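Local atomic coordinates of ecto-NAD+ glycohydrolase (CD38 molecule) (PDB entry 3GC6), a protein that belongs to the CD38 family of glycosylated ectoproteins, which pair a largely helical lobe with an alpha/beta lobe built on a parallel sheet. Residues Lys89-Ala94 with Leu114-Arg119; Leu93-Ala98 with Leu103-Asp108. The protein carries 1 engineered substitution. All blocks are in the same frame, centred on the assembly; numbering follows the deposited sequence.

Both contacts use helix 91-101, which follows strand 85-88 of the parallel sheet, and their centres lie about 9 Å apart. Contact 1 is a surface contact: a lone, weakly bonded salt bridge carries helix 91-101 across to the turn that ends helix 110-115, with a water beside it and little area buried. Contact 2 is mostly buried and joins the same helix to the chain that leaves it, through a backbone bond, apolar packing and a network around an aspartate and a water. Leu93 and Ala94 belong to both. Glu107 of contact 2 brings its CG within 3.7 Å of Asp116 OD1 of contact 1, so the two sites adjoin.

Contact 1: residues Lys89-Ala94 with Leu114-Arg119; sequences KTKELA and LADGLR. With NAG (2-acetamido-2-deoxy-beta-D-glucopyranose), chain C.
The carboxylate of Asp116 is the flat group of this contact: it turns both oxygens to the ammonium of Lys91, and segment 89-94 lays nothing over either of its faces. A surface salt bridge thus joins helix 91-101, in the alpha/beta part of the fold, to the type II beta turn Ala115-Leu118 that ends helix 110-115. Lys91 NZ approaches unequally, at 3.3 Å from Asp116 OD1 and 3.9 Å from Asp116 OD2, and its hydrogen bond to OD1 is weak. A water completes the link, giving a proton to Asp116 OD2 at 3.2 Å and taking a weak one from Lys91 NZ. The lysine spans the gap because its chain leaves the helix anti to the backbone N (chi1 -175°) and stays extended until a bend at chi4 (68°). Arg27 NH1 bonds the carbonyls of Leu114 and Asp116, linking helix 20-35 to the end of helix 110-115 and the turn. Gly117 takes the positive phi of the turn, closed by Leu118 N on Ala115 O at 2.9 Å. At the start of the other helix, Thr90 occupies the N-cap position without capping, its OG1 bonded to Val168 O of the sheet. A sugar of the protein's own glycan lies here, its acetamide O7 3.4 Å from Thr90 CG2 and its methyl C8 4.0 Å from Leu93 CD2.

Contact 2: residues Leu93-Ala98 with Leu103-Asp108; sequences LAHEYA and LMTLED
Asp108 OD2, 4.0 Å from Ala98 CB, receives Thr105 N at 2.9 Å on its anti lone pair, and a water donates to it at 2.7 Å. That water also lies in the plane of the His95 ring, 3.0 Å from His95 ND1, so it bridges helix and loop. The Thr105 N bond ties Thr105 to the 3-10 turn 106-108, a compact bend just after it. With CG anti to its carbonyl carbon (chi1 -62°), His95 reaches the loop and crosses Thr105 at about a right angle, its ND1 3.7 Å from Thr105 CG2. Glu107 OE1 is bonded to Trp87 NE1, whose indole meets His95 edge-to-face. Nearer the end of the helix, Leu103 N donates to Ala98 O at 2.9 Å. Leu103 CD1 then packs 3.7 Å from Tyr97 CE2. The chain leaving helix 91-101 folds back along it; the helix rests on strands 85-88 and 164-170 through Ala94 and Tyr97, Met104 pairs its backbone with Val85, and Leu106 reaches helix 145-159.

Contact 1: residues Lys89-Ala94 with Leu114-Arg119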
ATOM      1  N   LYS A  89     -22.989   1.309  21.620  1.00  4.21           N
ATOM      2  CA  LYS A  89     -22.838   1.065  23.070  1.00  4.59           C
ATOM      3  C   LYS A  89     -22.172  -0.276  23.406  1.00  4.78           C
ATOM      4  O   LYS A  89     -22.211  -0.715  24.551  1.00  5.01           O
ATOM      5  CB  LYS A  89     -24.166   1.196  23.833  1.00  4.85           C
ATOM      6  CG  LYS A  89     -25.094   2.339  23.360  1.00  5.94           C
ATOM      7  CD  LYS A  89     -24.408   3.687  23.460  1.00  7.76           C
ATOM      8  CE  LYS A  89     -25.317   4.855  22.985  1.00  9.41           C
ATOM      9  NZ  LYS A  89     -26.574   5.023  23.769  1.00 10.75           N
ATOM     10  N   THR A  90     -21.522  -0.892  22.416  1.00  4.40           N
ATOM     11  CA  THR A  90     -20.895  -2.213  22.567  1.00  4.59           C
ATOM     12  C   THR A  90     -19.482  -2.199  21.958  1.00  4.79           C
ATOM     13  O   THR A  90     -19.042  -3.185  21.357  1.00  4.82           O
ATOM     14  CB  THR A  90     -21.705  -3.270  21.795  1.00  4.47           C
ATOM     15  OG1 THR A  90     -21.865  -2.789  20.450  1.00  4.03           O
ATOM     16  CG2 THR A  90     -23.082  -3.460  22.441  1.00  4.74           C
ATOM     17  N   LYS A  91     -18.761  -1.101  22.149  1.00  5.14           N
ATOM     18  CA  LYS A  91     -17.494  -0.929  21.438  1.00  5.66           C
ATOM     19  C   LYS A  91     -16.576  -2.135  21.564  1.00  5.46           C
ATOM     20  O   LYS A  91     -16.086  -2.656  20.570  1.00  5.54           O
ATOM     21  CB  LYS A  91     -16.746   0.304  21.950  1.00  6.18           C
ATOM     22  CG  LYS A  91     -15.494   0.574  21.135  1.00  8.14           C
ATOM     23  CD  LYS A  91     -14.875   1.926  21.463  1.00 10.09           C
ATOM     24  CE  LYS A  91     -13.658   2.201  20.570  1.00 11.56           C
ATOM     25  NZ  LYS A  91     -13.995   2.421  19.125  1.00 11.77           N
ATOM     26  N   GLU A  92     -16.300  -2.549  22.788  1.00  5.70           N
ATOM     27  CA  GLU A  92     -15.324  -3.632  22.984  1.00  5.88           C
ATOM     28  C   GLU A  92     -15.807  -4.965  22.362  1.00  5.46           C
ATOM     29  O   GLU A  92     -15.081  -5.653  21.636  1.00  5.38           O
ATOM     30  CB  GLU A  92     -15.003  -3.792  24.484  1.00  6.29           C
ATOM     31  CG  GLU A  92     -13.997  -2.749  25.049  1.00  8.47           C
ATOM     32  CD  GLU A  92     -14.597  -1.355  25.302  1.00 11.33           C
ATOM     33  OE1 GLU A  92     -15.842  -1.244  25.255  1.00 12.82           O
ATOM     34  OE2 GLU A  92     -13.839  -0.374  25.533  1.00 12.61           O
ATOM     35  N   LEU A  93     -17.053  -5.309  22.634  1.00  5.24           N
ATOM     36  CA  LEU A  93     -17.594  -6.572  22.131  1.00  4.78           C
ATOM     37  C   LEU A  93     -17.667  -6.583  20.609  1.00  4.69           C
ATOM     38  O   LEU A  93     -17.315  -7.581  19.981  1.00  4.49           O
ATOM     39  CB  LEU A  93     -18.982  -6.804  22.706  1.00  4.89           C
ATOM     40  CG  LEU A  93     -19.684  -8.025  22.131  1.00  4.70           C
ATOM     41  CD1 LEU A  93     -18.991  -9.354  22.465  1.00  5.44           C
ATOM     42  CD2 LEU A  93     -21.146  -7.989  22.606  1.00  5.28           C
ATOM     43  N   ALA A  94     -18.140  -5.478  20.025  1.00  4.57           N
ATOM     44  CA  ALA A  94     -18.336  -5.436  18.579  1.00  4.48           C
ATOM     45  C   ALA A  94     -17.011  -5.612  17.854  1.00  4.86           C
ATOM     46  O   ALA A  94     -16.939  -6.302  16.831  1.00  4.63           O
ATOM     47  CB  ALA A  94     -19.030  -4.100  18.146  1.00  4.92           C
ATOM     48  N   LEU A 114      -7.600   5.192  10.735  1.00  3.50           N
ATOM     49  CA  LEU A 114      -6.724   6.342  11.006  1.00  3.77           C
ATOM     50  C   LEU A 114      -7.220   7.153  12.212  1.00  3.66           C
ATOM     51  O   LEU A 114      -6.423   7.578  13.038  1.00  3.97           O
ATOM     52  CB  LEU A 114      -6.668   7.285   9.806  1.00  4.02           C
ATOM     53  CG  LEU A 114      -5.576   7.101   8.777  1.00  5.64           C
ATOM     54  CD1 LEU A 114      -5.228   5.657   8.501  1.00  6.00           C
ATOM     55  CD2 LEU A 114      -5.813   7.984   7.487  1.00  5.23           C
ATOM     56  N   ALA A 115      -8.538   7.401  12.271  1.00  3.41           N
ATOM     57  CA  ALA A 115      -9.092   8.394  13.197  1.00  3.22           C
ATOM     58  C   ALA A 115      -9.491   7.833  14.555  1.00  3.62           C
ATOM     59  O   ALA A 115      -9.657   8.571  15.496  1.00  3.60           O
ATOM     60  CB  ALA A 115     -10.305   9.055  12.522  1.00  3.63           C
ATOM     61  N   ASP A 116      -9.609   6.506  14.673  1.00  3.70           N
ATOM     62  CA  ASP A 116     -10.170   5.909  15.883  1.00  4.17           C
ATOM     63  C   ASP A 116      -9.389   6.353  17.113  1.00  3.77           C
ATOM     64  O   ASP A 116      -8.153   6.206  17.150  1.00  3.94           O
ATOM     65  CB  ASP A 116     -10.073   4.381  15.767  1.00  4.20           C
ATOM     66  CG  ASP A 116     -10.933   3.648  16.805  1.00  5.97           C
ATOM     67  OD1 ASP A 116     -11.796   4.256  17.444  1.00  6.22           O
ATOM     68  OD2 ASP A 116     -10.726   2.427  16.937  1.00  8.30           O
ATOM     69  N   GLY A 117     -10.112   6.881  18.104  1.00  4.16           N
ATOM     70  CA  GLY A 117      -9.479   7.285  19.359  1.00  4.29           C
ATOM     71  C   GLY A 117      -8.758   8.618  19.344  1.00  4.61           C
ATOM     72  O   GLY A 117      -8.288   9.068  20.406  1.00  5.44           O
ATOM     73  N   LEU A 118      -8.664   9.260  18.179  1.00  3.97           N
ATOM     74  CA  LEU A 118      -7.959  10.539  18.096  1.00  3.84           C
ATOM     75  C   LEU A 118      -8.902  11.740  18.269  1.00  3.67           C
ATOM     76  O   LEU A 118     -10.142  11.624  18.148  1.00  3.98           O
ATOM     77  CB  LEU A 118      -7.216  10.693  16.772  1.00  3.98           C
ATOM     78  CG  LEU A 118      -6.342   9.507  16.370  1.00  3.69           C
ATOM     79  CD1 LEU A 118      -5.537   9.822  15.093  1.00  4.04           C
ATOM     80  CD2 LEU A 118      -5.391   9.151  17.525  1.00  4.28           C
ATOM     81  N   ARG A 119      -8.282  12.884  18.563  0.50  3.96           N
ATOM     82  CA  ARG A 119      -8.956  14.175  18.659  0.50  4.25           C
ATOM     83  C   ARG A 119      -8.239  15.138  17.729  0.50  4.01           C
ATOM     84  O   ARG A 119      -7.025  15.057  17.560  0.50  4.00           O
ATOM     85  CB  ARG A 119      -8.870  14.700  20.097  0.50  4.47           C
ATOM     86  CG  ARG A 119      -9.460  13.758  21.137  0.50  5.50           C
ATOM     87  CD  ARG A 119     -10.932  13.553  20.864  0.50  6.64           C
ATOM     88  NE  ARG A 119     -11.603  12.703  21.843  0.50  7.78           N
ATOM     89  CZ  ARG A 119     -12.124  13.144  22.981  0.50  8.65           C
ATOM     90  NH1 ARG A 119     -12.045  14.434  23.294  0.50  9.01           N
ATOM     91  NH2 ARG A 119     -12.727  12.295  23.808  0.50  9.01           N
TER
HETATM   92  C1  NAG C   1     -23.179  -2.260  27.845  1.00  5.44           C
HETATM   93  C2  NAG C   1     -21.855  -3.018  27.668  1.00  6.08           C
HETATM   94  C3  NAG C   1     -20.986  -2.831  28.925  1.00  6.75           C
HETATM   95  C4  NAG C   1     -20.898  -1.377  29.411  1.00  7.64           C
HETATM   96  C5  NAG C   1     -22.295  -0.764  29.451  1.00  7.20           C
HETATM   97  C6  NAG C   1     -22.292   0.731  29.814  1.00  7.26           C
HETATM   98  C7  NAG C   1     -21.903  -5.008  26.227  1.00  5.58           C
HETATM   99  C8  NAG C   1     -22.367  -6.425  26.087  1.00  5.96           C
HETATM  100  N2  NAG C   1     -22.080  -4.449  27.439  1.00  5.56           N
HETATM  101  O3  NAG C   1     -19.698  -3.379  28.720  1.00  8.00           O
HETATM  102  O4  NAG C   1     -20.306  -1.331  30.720  1.00  8.94           O
HETATM  103  O5  NAG C   1     -22.876  -0.909  28.165  1.00  6.80           O
HETATM  104  O6  NAG C   1     -21.407   1.443  28.972  1.00  8.19           O
HETATM  105  O7  NAG C   1     -21.384  -4.422  25.272  1.00  5.61           O
HETATM  106  O   HOH W   1     -11.669  -0.140  18.625  1.00 18.36           O

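Contact 2: residues Leu93-Ala98 with Leu103-Asp108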
ATOM      1  N   LEU A  93     -17.053  -5.309  22.634  1.00  5.24           N
ATOM      2  CA  LEU A  93     -17.594  -6.572  22.131  1.00  4.78           C
ATOM      3  C   LEU A  93     -17.667  -6.583  20.609  1.00  4.69           C
ATOM      4  O   LEU A  93     -17.315  -7.581  19.981  1.00  4.49           O
ATOM      5  CB  LEU A  93     -18.982  -6.804  22.706  1.00  4.89           C
ATOM      6  CG  LEU A  93     -19.684  -8.025  22.131  1.00  4.70           C
ATOM      7  CD1 LEU A  93     -18.991  -9.354  22.465  1.00  5.44           C
ATOM      8  CD2 LEU A  93     -21.146  -7.989  22.606  1.00  5.28           C
ATOM      9  N   ALA A  94     -18.140  -5.478  20.025  1.00  4.57           N
ATOM     10  CA  ALA A  94     -18.336  -5.436  18.579  1.00  4.48           C
ATOM     11  C   ALA A  94     -17.011  -5.612  17.854  1.00  4.86           C
ATOM     12  O   ALA A  94     -16.939  -6.302  16.831  1.00  4.63           O
ATOM     13  CB  ALA A  94     -19.030  -4.100  18.146  1.00  4.92           C
ATOM     14  N   HIS A  95     -15.960  -5.015  18.399  1.00  4.75           N
ATOM     15  CA  HIS A  95     -14.662  -5.093  17.720  1.00  5.02           C
ATOM     16  C   HIS A  95     -14.026  -6.464  17.911  1.00  4.95           C
ATOM     17  O   HIS A  95     -13.434  -7.006  16.976  1.00  5.17           O
ATOM     18  CB  HIS A  95     -13.802  -3.892  18.084  1.00  5.28           C
ATOM     19  CG  HIS A  95     -14.426  -2.590  17.652  1.00  6.54           C
ATOM     20  ND1 HIS A  95     -14.266  -2.068  16.378  1.00  7.89           N
ATOM     21  CD2 HIS A  95     -15.261  -1.736  18.299  1.00  6.80           C
ATOM     22  CE1 HIS A  95     -14.951  -0.942  16.267  1.00  6.05           C
ATOM     23  NE2 HIS A  95     -15.563  -0.717  17.418  1.00  8.78           N
ATOM     24  N   GLU A  96     -14.242  -7.063  19.081  1.00  4.87           N
ATOM     25  CA  GLU A  96     -13.797  -8.457  19.272  1.00  4.79           C
ATOM     26  C   GLU A  96     -14.513  -9.379  18.281  1.00  4.67           C
ATOM     27  O   GLU A  96     -13.890 -10.220  17.623  1.00  4.73           O
ATOM     28  CB  GLU A  96     -14.015  -8.913  20.721  1.00  5.13           C
ATOM     29  CG  GLU A  96     -13.549 -10.356  21.014  1.00  4.88           C
ATOM     30  CD  GLU A  96     -12.059 -10.591  20.793  1.00  6.50           C
ATOM     31  OE1 GLU A  96     -11.279  -9.607  20.712  1.00  6.59           O
ATOM     32  OE2 GLU A  96     -11.682 -11.790  20.721  1.00  6.26           O
ATOM     33  N   TYR A  97     -15.831  -9.218  18.162  1.00  4.41           N
ATOM     34  CA  TYR A  97     -16.598 -10.030  17.221  1.00  4.47           C
ATOM     35  C   TYR A  97     -16.087  -9.837  15.790  1.00  4.59           C
ATOM     36  O   TYR A  97     -15.865 -10.806  15.064  1.00  4.34           O
ATOM     37  CB  TYR A  97     -18.066  -9.618  17.337  1.00  4.39           C
ATOM     38  CG  TYR A  97     -19.012 -10.103  16.258  1.00  4.29           C
ATOM     39  CD1 TYR A  97     -19.426 -11.435  16.208  1.00  5.22           C
ATOM     40  CD2 TYR A  97     -19.565  -9.208  15.357  1.00  5.33           C
ATOM     41  CE1 TYR A  97     -20.352 -11.868  15.251  1.00  5.46           C
ATOM     42  CE2 TYR A  97     -20.486  -9.632  14.403  1.00  5.68           C
ATOM     43  CZ  TYR A  97     -20.848 -10.948  14.340  1.00  5.73           C
ATOM     44  OH  TYR A  97     -21.764 -11.361  13.394  1.00  6.98           O
ATOM     45  N   ALA A  98     -15.897  -8.586  15.376  1.00  4.91           N
ATOM     46  CA  ALA A  98     -15.439  -8.332  14.021  1.00  4.79           C
ATOM     47  C   ALA A  98     -14.091  -8.954  13.794  1.00  4.93           C
ATOM     48  O   ALA A  98     -13.864  -9.515  12.725  1.00  4.99           O
ATOM     49  CB  ALA A  98     -15.398  -6.850  13.727  1.00  5.06           C
ATOM     50  N   LEU A 103     -14.773  -9.626  10.012  1.00  5.00           N
ATOM     51  CA  LEU A 103     -15.749  -8.652   9.508  1.00  4.51           C
ATOM     52  C   LEU A 103     -15.189  -7.236   9.720  1.00  4.55           C
ATOM     53  O   LEU A 103     -14.102  -7.039  10.306  1.00  4.86           O
ATOM     54  CB  LEU A 103     -17.079  -8.778  10.275  1.00  4.56           C
ATOM     55  CG  LEU A 103     -17.658 -10.194  10.240  1.00  4.53           C
ATOM     56  CD1 LEU A 103     -18.868 -10.328  11.180  1.00  4.84           C
ATOM     57  CD2 LEU A 103     -18.001 -10.640   8.816  1.00  5.71           C
ATOM     58  N   MET A 104     -15.905  -6.228   9.226  1.00  4.12           N
ATOM     59  CA  MET A 104     -15.392  -4.866   9.367  1.00  4.35           C
ATOM     60  C   MET A 104     -16.411  -3.897   9.974  1.00  4.07           C
ATOM     61  O   MET A 104     -17.519  -3.731   9.425  1.00  4.31           O
ATOM     62  CB  MET A 104     -14.917  -4.286   8.029  1.00  4.96           C
ATOM     63  CG  MET A 104     -13.860  -5.119   7.360  1.00  5.50           C
ATOM     64  SD  MET A 104     -13.478  -4.512   5.672  1.00  8.52           S
ATOM     65  CE  MET A 104     -12.804  -3.046   6.216  1.00  5.85           C
ATOM     66  N   THR A 105     -16.045  -3.287  11.106  1.00  3.87           N
ATOM     67  CA  THR A 105     -16.770  -2.125  11.634  1.00  3.90           C
ATOM     68  C   THR A 105     -16.297  -0.844  10.922  1.00  3.88           C
ATOM     69  O   THR A 105     -15.355  -0.894  10.128  1.00  4.00           O
ATOM     70  CB  THR A 105     -16.533  -1.903  13.151  1.00  4.15           C
ATOM     71  OG1 THR A 105     -15.162  -1.562  13.377  1.00  4.44           O
ATOM     72  CG2 THR A 105     -16.872  -3.185  13.949  1.00  3.97           C
ATOM     73  N   LEU A 106     -16.926   0.278  11.280  1.00  4.04           N
ATOM     74  CA  LEU A 106     -16.533   1.568  10.713  1.00  3.99           C
ATOM     75  C   LEU A 106     -15.064   1.824  11.030  1.00  4.10           C
ATOM     76  O   LEU A 106     -14.341   2.388  10.218  1.00  4.19           O
ATOM     77  CB  LEU A 106     -17.412   2.670  11.304  1.00  4.39           C
ATOM     78  CG  LEU A 106     -17.190   4.102  10.786  1.00  4.82           C
ATOM     79  CD1 LEU A 106     -17.386   4.141   9.284  1.00  5.36           C
ATOM     80  CD2 LEU A 106     -18.105   5.086  11.511  1.00  5.06           C
ATOM     81  N   GLU A 107     -14.636   1.414  12.222  1.00  4.02           N
ATOM     82  CA  GLU A 107     -13.257   1.650  12.650  1.00  4.59           C
ATOM     83  C   GLU A 107     -12.259   0.713  11.993  1.00  4.78           C
ATOM     84  O   GLU A 107     -11.051   0.828  12.219  1.00  4.90           O
ATOM     85  CB  GLU A 107     -13.178   1.582  14.180  1.00  5.09           C
ATOM     86  CG  GLU A 107     -13.994   2.626  14.892  1.00  5.28           C
ATOM     87  CD  GLU A 107     -15.507   2.366  14.862  1.00  6.39           C
ATOM     88  OE1 GLU A 107     -15.928   1.201  14.732  1.00  5.20           O
ATOM     89  OE2 GLU A 107     -16.293   3.307  15.010  1.00  8.04           O
ATOM     90  N   ASP A 108     -12.755  -0.200  11.152  1.00  4.39           N
ATOM     91  CA  ASP A 108     -11.902  -1.100  10.393  1.00  4.74           C
ATOM     92  C   ASP A 108     -11.760  -0.667   8.923  1.00  4.34           C
ATOM     93  O   ASP A 108     -11.092  -1.327   8.138  1.00  4.87           O
ATOM     94  CB  ASP A 108     -12.430  -2.535  10.485  1.00  4.89           C
ATOM     95  CG  ASP A 108     -12.420  -3.072  11.906  1.00  6.45           C
ATOM     96  OD1 ASP A 108     -11.326  -3.009  12.548  1.00  6.42           O
ATOM     97  OD2 ASP A 108     -13.470  -3.581  12.379  1.00  5.91           O
TER
HETATM   98  O   HOH W   2     -12.919  -4.351  14.945  1.00 12.71           O